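PDB 6G42: minor capsid protein from Cafeteriavirus-dependent mavirus, which forms the penton of the virophage capsid, with five copies assembling into a unit that probably closes the fivefold vertices of the icosahedral shell. Local coordinates for residues L11-K16 and V34-S39; Y104-V109 and Y240-N245. All coordinates share one frame; numbering follows the deposited sequence.

Contact 1: residues L11-K16 and V34-S39; sequences LNETIK and VDIFRS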
loop_
_atom_site.group_PDB
_atom_site.type_symbol
_atom_site.label_atom_id
_atom_site.label_comp_id
_atom_site.label_asym_id
_atom_site.label_seq_id
_atom_site.Cartn_x
_atom_site.Cartn_y
_atom_site.Cartn_z
ATOM N N LEU C 11 6.042 12.186 -27.339
ATOM C CA LEU C 11 4.901 12.734 -28.080
ATOM C C LEU C 11 3.671 12.860 -27.167
ATOM O O LEU C 11 3.138 11.860 -26.688
ATOM C CB LEU C 11 4.600 11.854 -29.304
ATOM C CG LEU C 11 3.386 12.157 -30.187
ATOM C CD1 LEU C 11 3.405 13.574 -30.731
ATOM C CD2 LEU C 11 3.343 11.164 -31.334
ATOM N N ASN C 12 3.242 14.102 -26.940
ATOM C CA ASN C 12 2.063 14.412 -26.125
ATOM C C ASN C 12 0.853 14.627 -27.020
ATOM O O ASN C 12 0.989 15.051 -28.174
ATOM C CB ASN C 12 2.292 15.679 -25.292
ATOM C CG ASN C 12 3.381 15.504 -24.256
ATOM O OD1 ASN C 12 3.108 15.183 -23.096
ATOM N ND2 ASN C 12 4.627 15.691 -24.672
ATOM N N GLU C 13 -0.328 14.338 -26.482
ATOM C CA GLU C 13 -1.573 14.596 -27.195
ATOM C C GLU C 13 -2.756 14.716 -26.226
ATOM O O GLU C 13 -2.758 14.094 -25.170
ATOM C CB GLU C 13 -1.810 13.497 -28.238
ATOM C CG GLU C 13 -2.696 13.905 -29.407
ATOM C CD GLU C 13 -2.112 14.979 -30.322
ATOM O OE1 GLU C 13 -0.890 14.963 -30.594
ATOM O OE2 GLU C 13 -2.890 15.837 -30.794
ATOM N N THR C 14 -3.737 15.542 -26.595
ATOM C CA THR C 14 -4.936 15.789 -25.779
ATOM C C THR C 14 -6.212 15.866 -26.622
ATOM O O THR C 14 -6.168 16.188 -27.810
ATOM C CB THR C 14 -4.830 17.100 -24.967
ATOM O OG1 THR C 14 -4.484 18.182 -25.840
ATOM C CG2 THR C 14 -3.776 16.980 -23.885
ATOM N N ILE C 15 -7.338 15.550 -25.987
ATOM C CA ILE C 15 -8.663 15.727 -26.580
ATOM C C ILE C 15 -9.492 16.509 -25.579
ATOM O O ILE C 15 -9.733 16.033 -24.475
ATOM C CB ILE C 15 -9.389 14.388 -26.864
ATOM C CG1 ILE C 15 -8.503 13.421 -27.648
ATOM C CG2 ILE C 15 -10.685 14.628 -27.635
ATOM C CD1 ILE C 15 -9.037 12.002 -27.652
ATOM N N LYS C 16 -9.890 17.718 -25.964
ATOM C CA LYS C 16 -10.961 18.445 -25.286
ATOM C C LYS C 16 -12.290 18.054 -25.950
ATOM O O LYS C 16 -12.318 17.620 -27.107
ATOM C CB LYS C 16 -10.715 19.956 -25.370
ATOM C CG LYS C 16 -11.611 20.800 -24.466
ATOM C CD LYS C 16 -10.883 22.024 -23.914
ATOM C CE LYS C 16 -11.769 22.879 -23.013
ATOM N NZ LYS C 16 -11.773 22.404 -21.600
ATOM N N VAL C 34 -7.827 10.206 -31.975
ATOM C CA VAL C 34 -6.936 11.324 -32.279
ATOM C C VAL C 34 -6.123 11.045 -33.527
ATOM O O VAL C 34 -5.555 9.961 -33.674
ATOM C CB VAL C 34 -5.902 11.603 -31.166
ATOM C CG1 VAL C 34 -5.305 12.988 -31.360
ATOM C CG2 VAL C 34 -6.519 11.523 -29.794
ATOM N N ASP C 35 -6.046 12.047 -34.397
ATOM C CA ASP C 35 -5.112 12.044 -35.515
ATOM C C ASP C 35 -3.896 12.872 -35.129
ATOM O O ASP C 35 -3.984 14.095 -35.002
ATOM C CB ASP C 35 -5.762 12.624 -36.777
ATOM C CG ASP C 35 -6.877 11.742 -37.325
ATOM O OD1 ASP C 35 -6.731 10.494 -37.338
ATOM O OD2 ASP C 35 -7.903 12.308 -37.764
ATOM N N ILE C 36 -2.773 12.190 -34.925
ATOM C CA ILE C 36 -1.472 12.848 -34.790
ATOM C C ILE C 36 -1.000 13.157 -36.205
ATOM O O ILE C 36 -0.866 12.244 -37.014
ATOM C CB ILE C 36 -0.422 11.956 -34.075
ATOM C CG1 ILE C 36 -0.727 11.843 -32.574
ATOM C CG2 ILE C 36 0.995 12.500 -34.278
ATOM C CD1 ILE C 36 -1.731 10.769 -32.220
ATOM N N PHE C 37 -0.752 14.434 -36.489
ATOM C CA PHE C 37 -0.334 14.890 -37.815
ATOM C C PHE C 37 0.714 15.988 -37.633
ATOM O O PHE C 37 0.473 16.966 -36.925
ATOM C CB PHE C 37 -1.574 15.388 -38.582
ATOM C CG PHE C 37 -1.349 15.731 -40.048
ATOM C CD1 PHE C 37 -0.238 15.281 -40.781
ATOM C CD2 PHE C 37 -2.312 16.483 -40.720
ATOM C CE1 PHE C 37 -0.086 15.612 -42.125
ATOM C CE2 PHE C 37 -2.163 16.808 -42.063
ATOM C CZ PHE C 37 -1.051 16.371 -42.766
ATOM N N ARG C 38 1.886 15.792 -38.239
ATOM C CA ARG C 38 3.031 16.701 -38.076
ATOM C C ARG C 38 3.644 17.180 -39.396
ATOM O O ARG C 38 3.406 16.592 -40.449
ATOM C CB ARG C 38 4.099 16.032 -37.213
ATOM C CG ARG C 38 3.574 15.609 -35.846
ATOM C CD ARG C 38 4.695 15.432 -34.838
ATOM N NE ARG C 38 5.308 16.707 -34.461
ATOM C CZ ARG C 38 4.780 17.594 -33.618
ATOM N NH1 ARG C 38 3.599 17.378 -33.034
ATOM N NH2 ARG C 38 5.444 18.715 -33.356
ATOM N N SER C 39 4.432 18.252 -39.322
ATOM C CA SER C 39 5.035 18.867 -40.517
ATOM C C SER C 39 6.060 17.943 -41.163
ATOM O O SER C 39 5.897 17.540 -42.316
ATOM C CB SER C 39 5.692 20.209 -40.184
ATOM O OG SER C 39 4.734 21.130 -39.712
#
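Arg38 holds its guanidinium beside Leu11, with NH1 4.5 Å from Leu11 CD1, a loose touch. Two backbone oxygens of the second subunit, another copy of the protein, grip that group. Arg38 NH1 donates to Leu218 O of that subunit, and Arg38 NH2 to its Asn230 O. Glu13 OE1 is 5.7 Å from Arg38 NH1, with no contact between the two charges. Any mutual attraction is therefore probably modest.

No hydrogen bond joins 11-16 to 34-39; the close approaches are between side chains. Glu13 CG is anti to the backbone N (chi1 -156°), and the chain then bends at chi2. Its aliphatic part touches the other segment, with Glu13 CG 3.4 Å from Val34 CG1. Glu13 and Ile36 run past one another, pointing opposite ways, and Glu13 OE1 lies 3.7 Å from Ile36 CG1.

The two strands belong to different sheets of the single jelly-roll. Strand 8-15 is an edge strand within its own chain and bonds through its backbone to strand 296-305, though Asn12 also bonds through its backbone to the second subunit. Strand 33-37 bonds to strand 272-281 of the other sheet. The axes of segments 11-15 and 34-37 are 8.5 Å apart at closest approach, and their directions differ by 142°. This is sheet-to-sheet packing of a beta-sandwich.

Val34 is shared by two partners: CG1 meets Glu13 and CG2 meets Ile15. Ile15 reaches over with the delta end of its longer branch, and Ile15 CD1 is 3.3 Å from Val34 CG2. At the other end, Leu11 CD2 lies 4.0 Å from Ile36 CG2. Phe273 adds to the apolar layer beside Leu11 and Ile36.

Contact 2: residues Y104-V109 and Y240-N245; sequences YDYVDV and YLQQNN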
loop_
_atom_site.group_PDB
_atom_site.type_symbol
_atom_site.label_atom_id
_atom_site.label_comp_id
_atom_site.label_asym_id
_atom_site.label_seq_id
_atom_site.Cartn_x
_atom_site.Cartn_y
_atom_site.Cartn_z
ATOM N N TYR C 104 -25.912 0.621 -15.229
ATOM C CA TYR C 104 -24.918 1.579 -14.719
ATOM C C TYR C 104 -24.950 1.817 -13.199
ATOM O O TYR C 104 -24.324 2.754 -12.703
ATOM C CB TYR C 104 -25.074 2.903 -15.481
ATOM C CG TYR C 104 -24.697 2.789 -16.944
ATOM C CD1 TYR C 104 -25.606 2.306 -17.891
ATOM C CD2 TYR C 104 -23.420 3.144 -17.383
ATOM C CE1 TYR C 104 -25.251 2.187 -19.229
ATOM C CE2 TYR C 104 -23.057 3.026 -18.719
ATOM C CZ TYR C 104 -23.975 2.551 -19.638
ATOM O OH TYR C 104 -23.604 2.436 -20.962
ATOM N N ASP C 105 -25.631 0.946 -12.460
ATOM C CA ASP C 105 -25.828 1.123 -11.020
ATOM C C ASP C 105 -26.146 -0.234 -10.380
ATOM O O ASP C 105 -27.090 -0.909 -10.790
ATOM C CB ASP C 105 -26.969 2.117 -10.776
ATOM C CG ASP C 105 -27.034 2.612 -9.339
ATOM O OD1 ASP C 105 -26.838 1.816 -8.391
ATOM O OD2 ASP C 105 -27.304 3.815 -9.156
ATOM N N TYR C 106 -25.369 -0.621 -9.368
ATOM C CA TYR C 106 -25.582 -1.903 -8.677
ATOM C C TYR C 106 -26.828 -1.932 -7.795
ATOM O O TYR C 106 -27.264 -3.014 -7.396
ATOM C CB TYR C 106 -24.337 -2.326 -7.875
ATOM C CG TYR C 106 -23.170 -2.715 -8.769
ATOM C CD1 TYR C 106 -23.279 -3.778 -9.674
ATOM C CD2 TYR C 106 -21.970 -2.015 -8.729
ATOM C CE1 TYR C 106 -22.229 -4.121 -10.507
ATOM C CE2 TYR C 106 -20.916 -2.361 -9.557
ATOM C CZ TYR C 106 -21.050 -3.414 -10.439
ATOM O OH TYR C 106 -20.002 -3.744 -11.264
ATOM N N VAL C 107 -27.394 -0.759 -7.499
ATOM C CA VAL C 107 -28.706 -0.669 -6.838
ATOM C C VAL C 107 -29.766 -1.283 -7.752
ATOM O O VAL C 107 -30.569 -2.106 -7.298
ATOM C CB VAL C 107 -29.098 0.785 -6.466
ATOM C CG1 VAL C 107 -30.494 0.839 -5.856
ATOM C CG2 VAL C 107 -28.097 1.388 -5.485
ATOM N N ASP C 108 -29.746 -0.889 -9.030
ATOM C CA ASP C 108 -30.675 -1.411 -10.045
ATOM C C ASP C 108 -30.542 -2.916 -10.266
ATOM O O ASP C 108 -31.537 -3.594 -10.536
ATOM C CB ASP C 108 -30.484 -0.694 -11.391
ATOM C CG ASP C 108 -30.898 0.773 -11.351
ATOM O OD1 ASP C 108 -31.845 1.128 -10.614
ATOM O OD2 ASP C 108 -30.277 1.571 -12.081
ATOM N N VAL C 109 -29.318 -3.432 -10.172
ATOM C CA VAL C 109 -29.081 -4.877 -10.254
ATOM C C VAL C 109 -29.768 -5.571 -9.073
ATOM O O VAL C 109 -30.362 -6.636 -9.235
ATOM C CB VAL C 109 -27.568 -5.206 -10.329
ATOM C CG1 VAL C 109 -27.300 -6.702 -10.210
ATOM C CG2 VAL C 109 -26.988 -4.694 -11.639
ATOM N N TYR C 240 -8.817 -3.209 -16.201
ATOM C CA TYR C 240 -9.779 -2.451 -15.408
ATOM C C TYR C 240 -10.343 -3.294 -14.262
ATOM O O TYR C 240 -10.546 -4.499 -14.406
ATOM C CB TYR C 240 -10.903 -1.931 -16.301
ATOM C CG TYR C 240 -11.897 -1.067 -15.566
ATOM C CD1 TYR C 240 -11.592 0.249 -15.226
ATOM C CD2 TYR C 240 -13.141 -1.576 -15.188
ATOM C CE1 TYR C 240 -12.504 1.041 -14.534
ATOM C CE2 TYR C 240 -14.053 -0.799 -14.499
ATOM C CZ TYR C 240 -13.734 0.508 -14.171
ATOM O OH TYR C 240 -14.652 1.269 -13.489
ATOM N N LEU C 241 -10.572 -2.643 -13.126
ATOM C CA LEU C 241 -11.208 -3.255 -11.958
ATOM C C LEU C 241 -12.272 -2.299 -11.408
ATOM O O LEU C 241 -11.999 -1.114 -11.210
ATOM C CB LEU C 241 -10.165 -3.543 -10.882
ATOM C CG LEU C 241 -8.995 -4.442 -11.293
ATOM C CD1 LEU C 241 -7.882 -4.366 -10.256
ATOM C CD2 LEU C 241 -9.446 -5.881 -11.494
ATOM N N GLN C 242 -13.474 -2.816 -11.167
ATOM C CA GLN C 242 -14.555 -2.022 -10.596
ATOM C C GLN C 242 -14.435 -2.033 -9.072
ATOM O O GLN C 242 -14.660 -3.063 -8.430
ATOM C CB GLN C 242 -15.915 -2.558 -11.048
ATOM C CG GLN C 242 -17.094 -1.629 -10.771
ATOM C CD GLN C 242 -17.015 -0.300 -11.517
ATOM O OE1 GLN C 242 -16.714 -0.259 -12.715
ATOM N NE2 GLN C 242 -17.303 0.799 -10.811
ATOM N N GLN C 243 -14.077 -0.876 -8.511
ATOM C CA GLN C 243 -13.790 -0.716 -7.075
ATOM C C GLN C 243 -15.035 -0.453 -6.219
ATOM O O GLN C 243 -15.080 -0.833 -5.050
ATOM C CB GLN C 243 -12.815 0.449 -6.871
ATOM C CG GLN C 243 -11.452 0.266 -7.530
ATOM C CD GLN C 243 -10.518 -0.670 -6.778
ATOM O OE1 GLN C 243 -10.742 -0.995 -5.606
ATOM N NE2 GLN C 243 -9.449 -1.103 -7.450
ATOM N N ASN C 244 -16.025 0.210 -6.809
ATOM C CA ASN C 244 -17.195 0.712 -6.086
ATOM C C ASN C 244 -18.388 0.865 -7.047
ATOM O O ASN C 244 -18.357 0.343 -8.160
ATOM C CB ASN C 244 -16.827 2.044 -5.420
ATOM C CG ASN C 244 -16.420 3.106 -6.421
ATOM O OD1 ASN C 244 -16.342 2.851 -7.624
ATOM N ND2 ASN C 244 -16.143 4.303 -5.928
ATOM N N ASN C 245 -19.422 1.587 -6.629
ATOM C CA ASN C 245 -20.624 1.773 -7.443
ATOM C C ASN C 245 -20.608 3.086 -8.250
ATOM O O ASN C 245 -21.624 3.775 -8.350
ATOM C CB ASN C 245 -21.849 1.709 -6.529
ATOM C CG ASN C 245 -23.151 1.660 -7.300
ATOM O OD1 ASN C 245 -23.277 0.930 -8.282
ATOM N ND2 ASN C 245 -24.124 2.450 -6.867
#
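Asn245 and the start of helix 106-120 are joined by two hydrogen bonds from one side-chain amide. Asn245 OD1 accepts from Tyr106 N at 2.8 Å, and the bond is nearly straight, with an N-H...O angle of 171°. Asn245 ND2 donates to Asp105 OD1 at 3.2 Å. Asn245 CG is anti to the backbone N (chi1 -170°), and the amide it carries meets both residues. The acceptor lies in the amide plane of Asn245, but the donor stands well above the carboxylate plane of Asp105.

A second donor grips the same carboxylate oxygen: Val107 N reaches Asp105 OD1 at 2.8 Å, from the opposite face. This is an N-cap. Asp105 precedes the helix and accepts from an N-H of its first turn, while Asn245 takes the N-H of Tyr106. The end of the helix is thus served by its own residue and by a residue of the loop between strands 236-239 and 248-264. The positive helix end would be expected to favour a charged Asp105.

The remaining contacts are by van der Waals packing. The Tyr106 ring reaches toward the loop, and Tyr106 CD2 is 3.3 Å from Asn245 OD1. Tyr106 OH is 3.6 Å from Gln242 CG and makes a weak hydrogen bond with Leu65 O. At the ring edge, Asn244 O is 4.0 Å from Tyr106 CE2. Phe135 of strand 132-136 also packs on Tyr106, Val107 and Asn245.

Within the loop, polar bonds set Gln242. Tyr240 OH donates to Gln242 OE1 at 2.7 Å. Gln242 NE2 donates to Asn244 O and to Gln246 O.

From the N terminus, strand 8-15 leads through the short helix 19-22 to strand 33-37. Contact 1 closes this 17-residue loop and joins the two sheets of the jelly-roll. The chain then runs through strand 49-62 and strands 74-79 and 84-90 of a third sheet to residues 104-109. Contact 2 closes a longer excursion of 130 residues, which includes strands 132-136, 154-158 and 179-181. It joins the start of helix 106-120 to the loop between jelly-roll strands 236-239 and 248-264. The loops follow in series, neither nested nor crossed. The centres of contact 1 and contact 2 are about 33 Å apart. Both contacts also touch the second subunit.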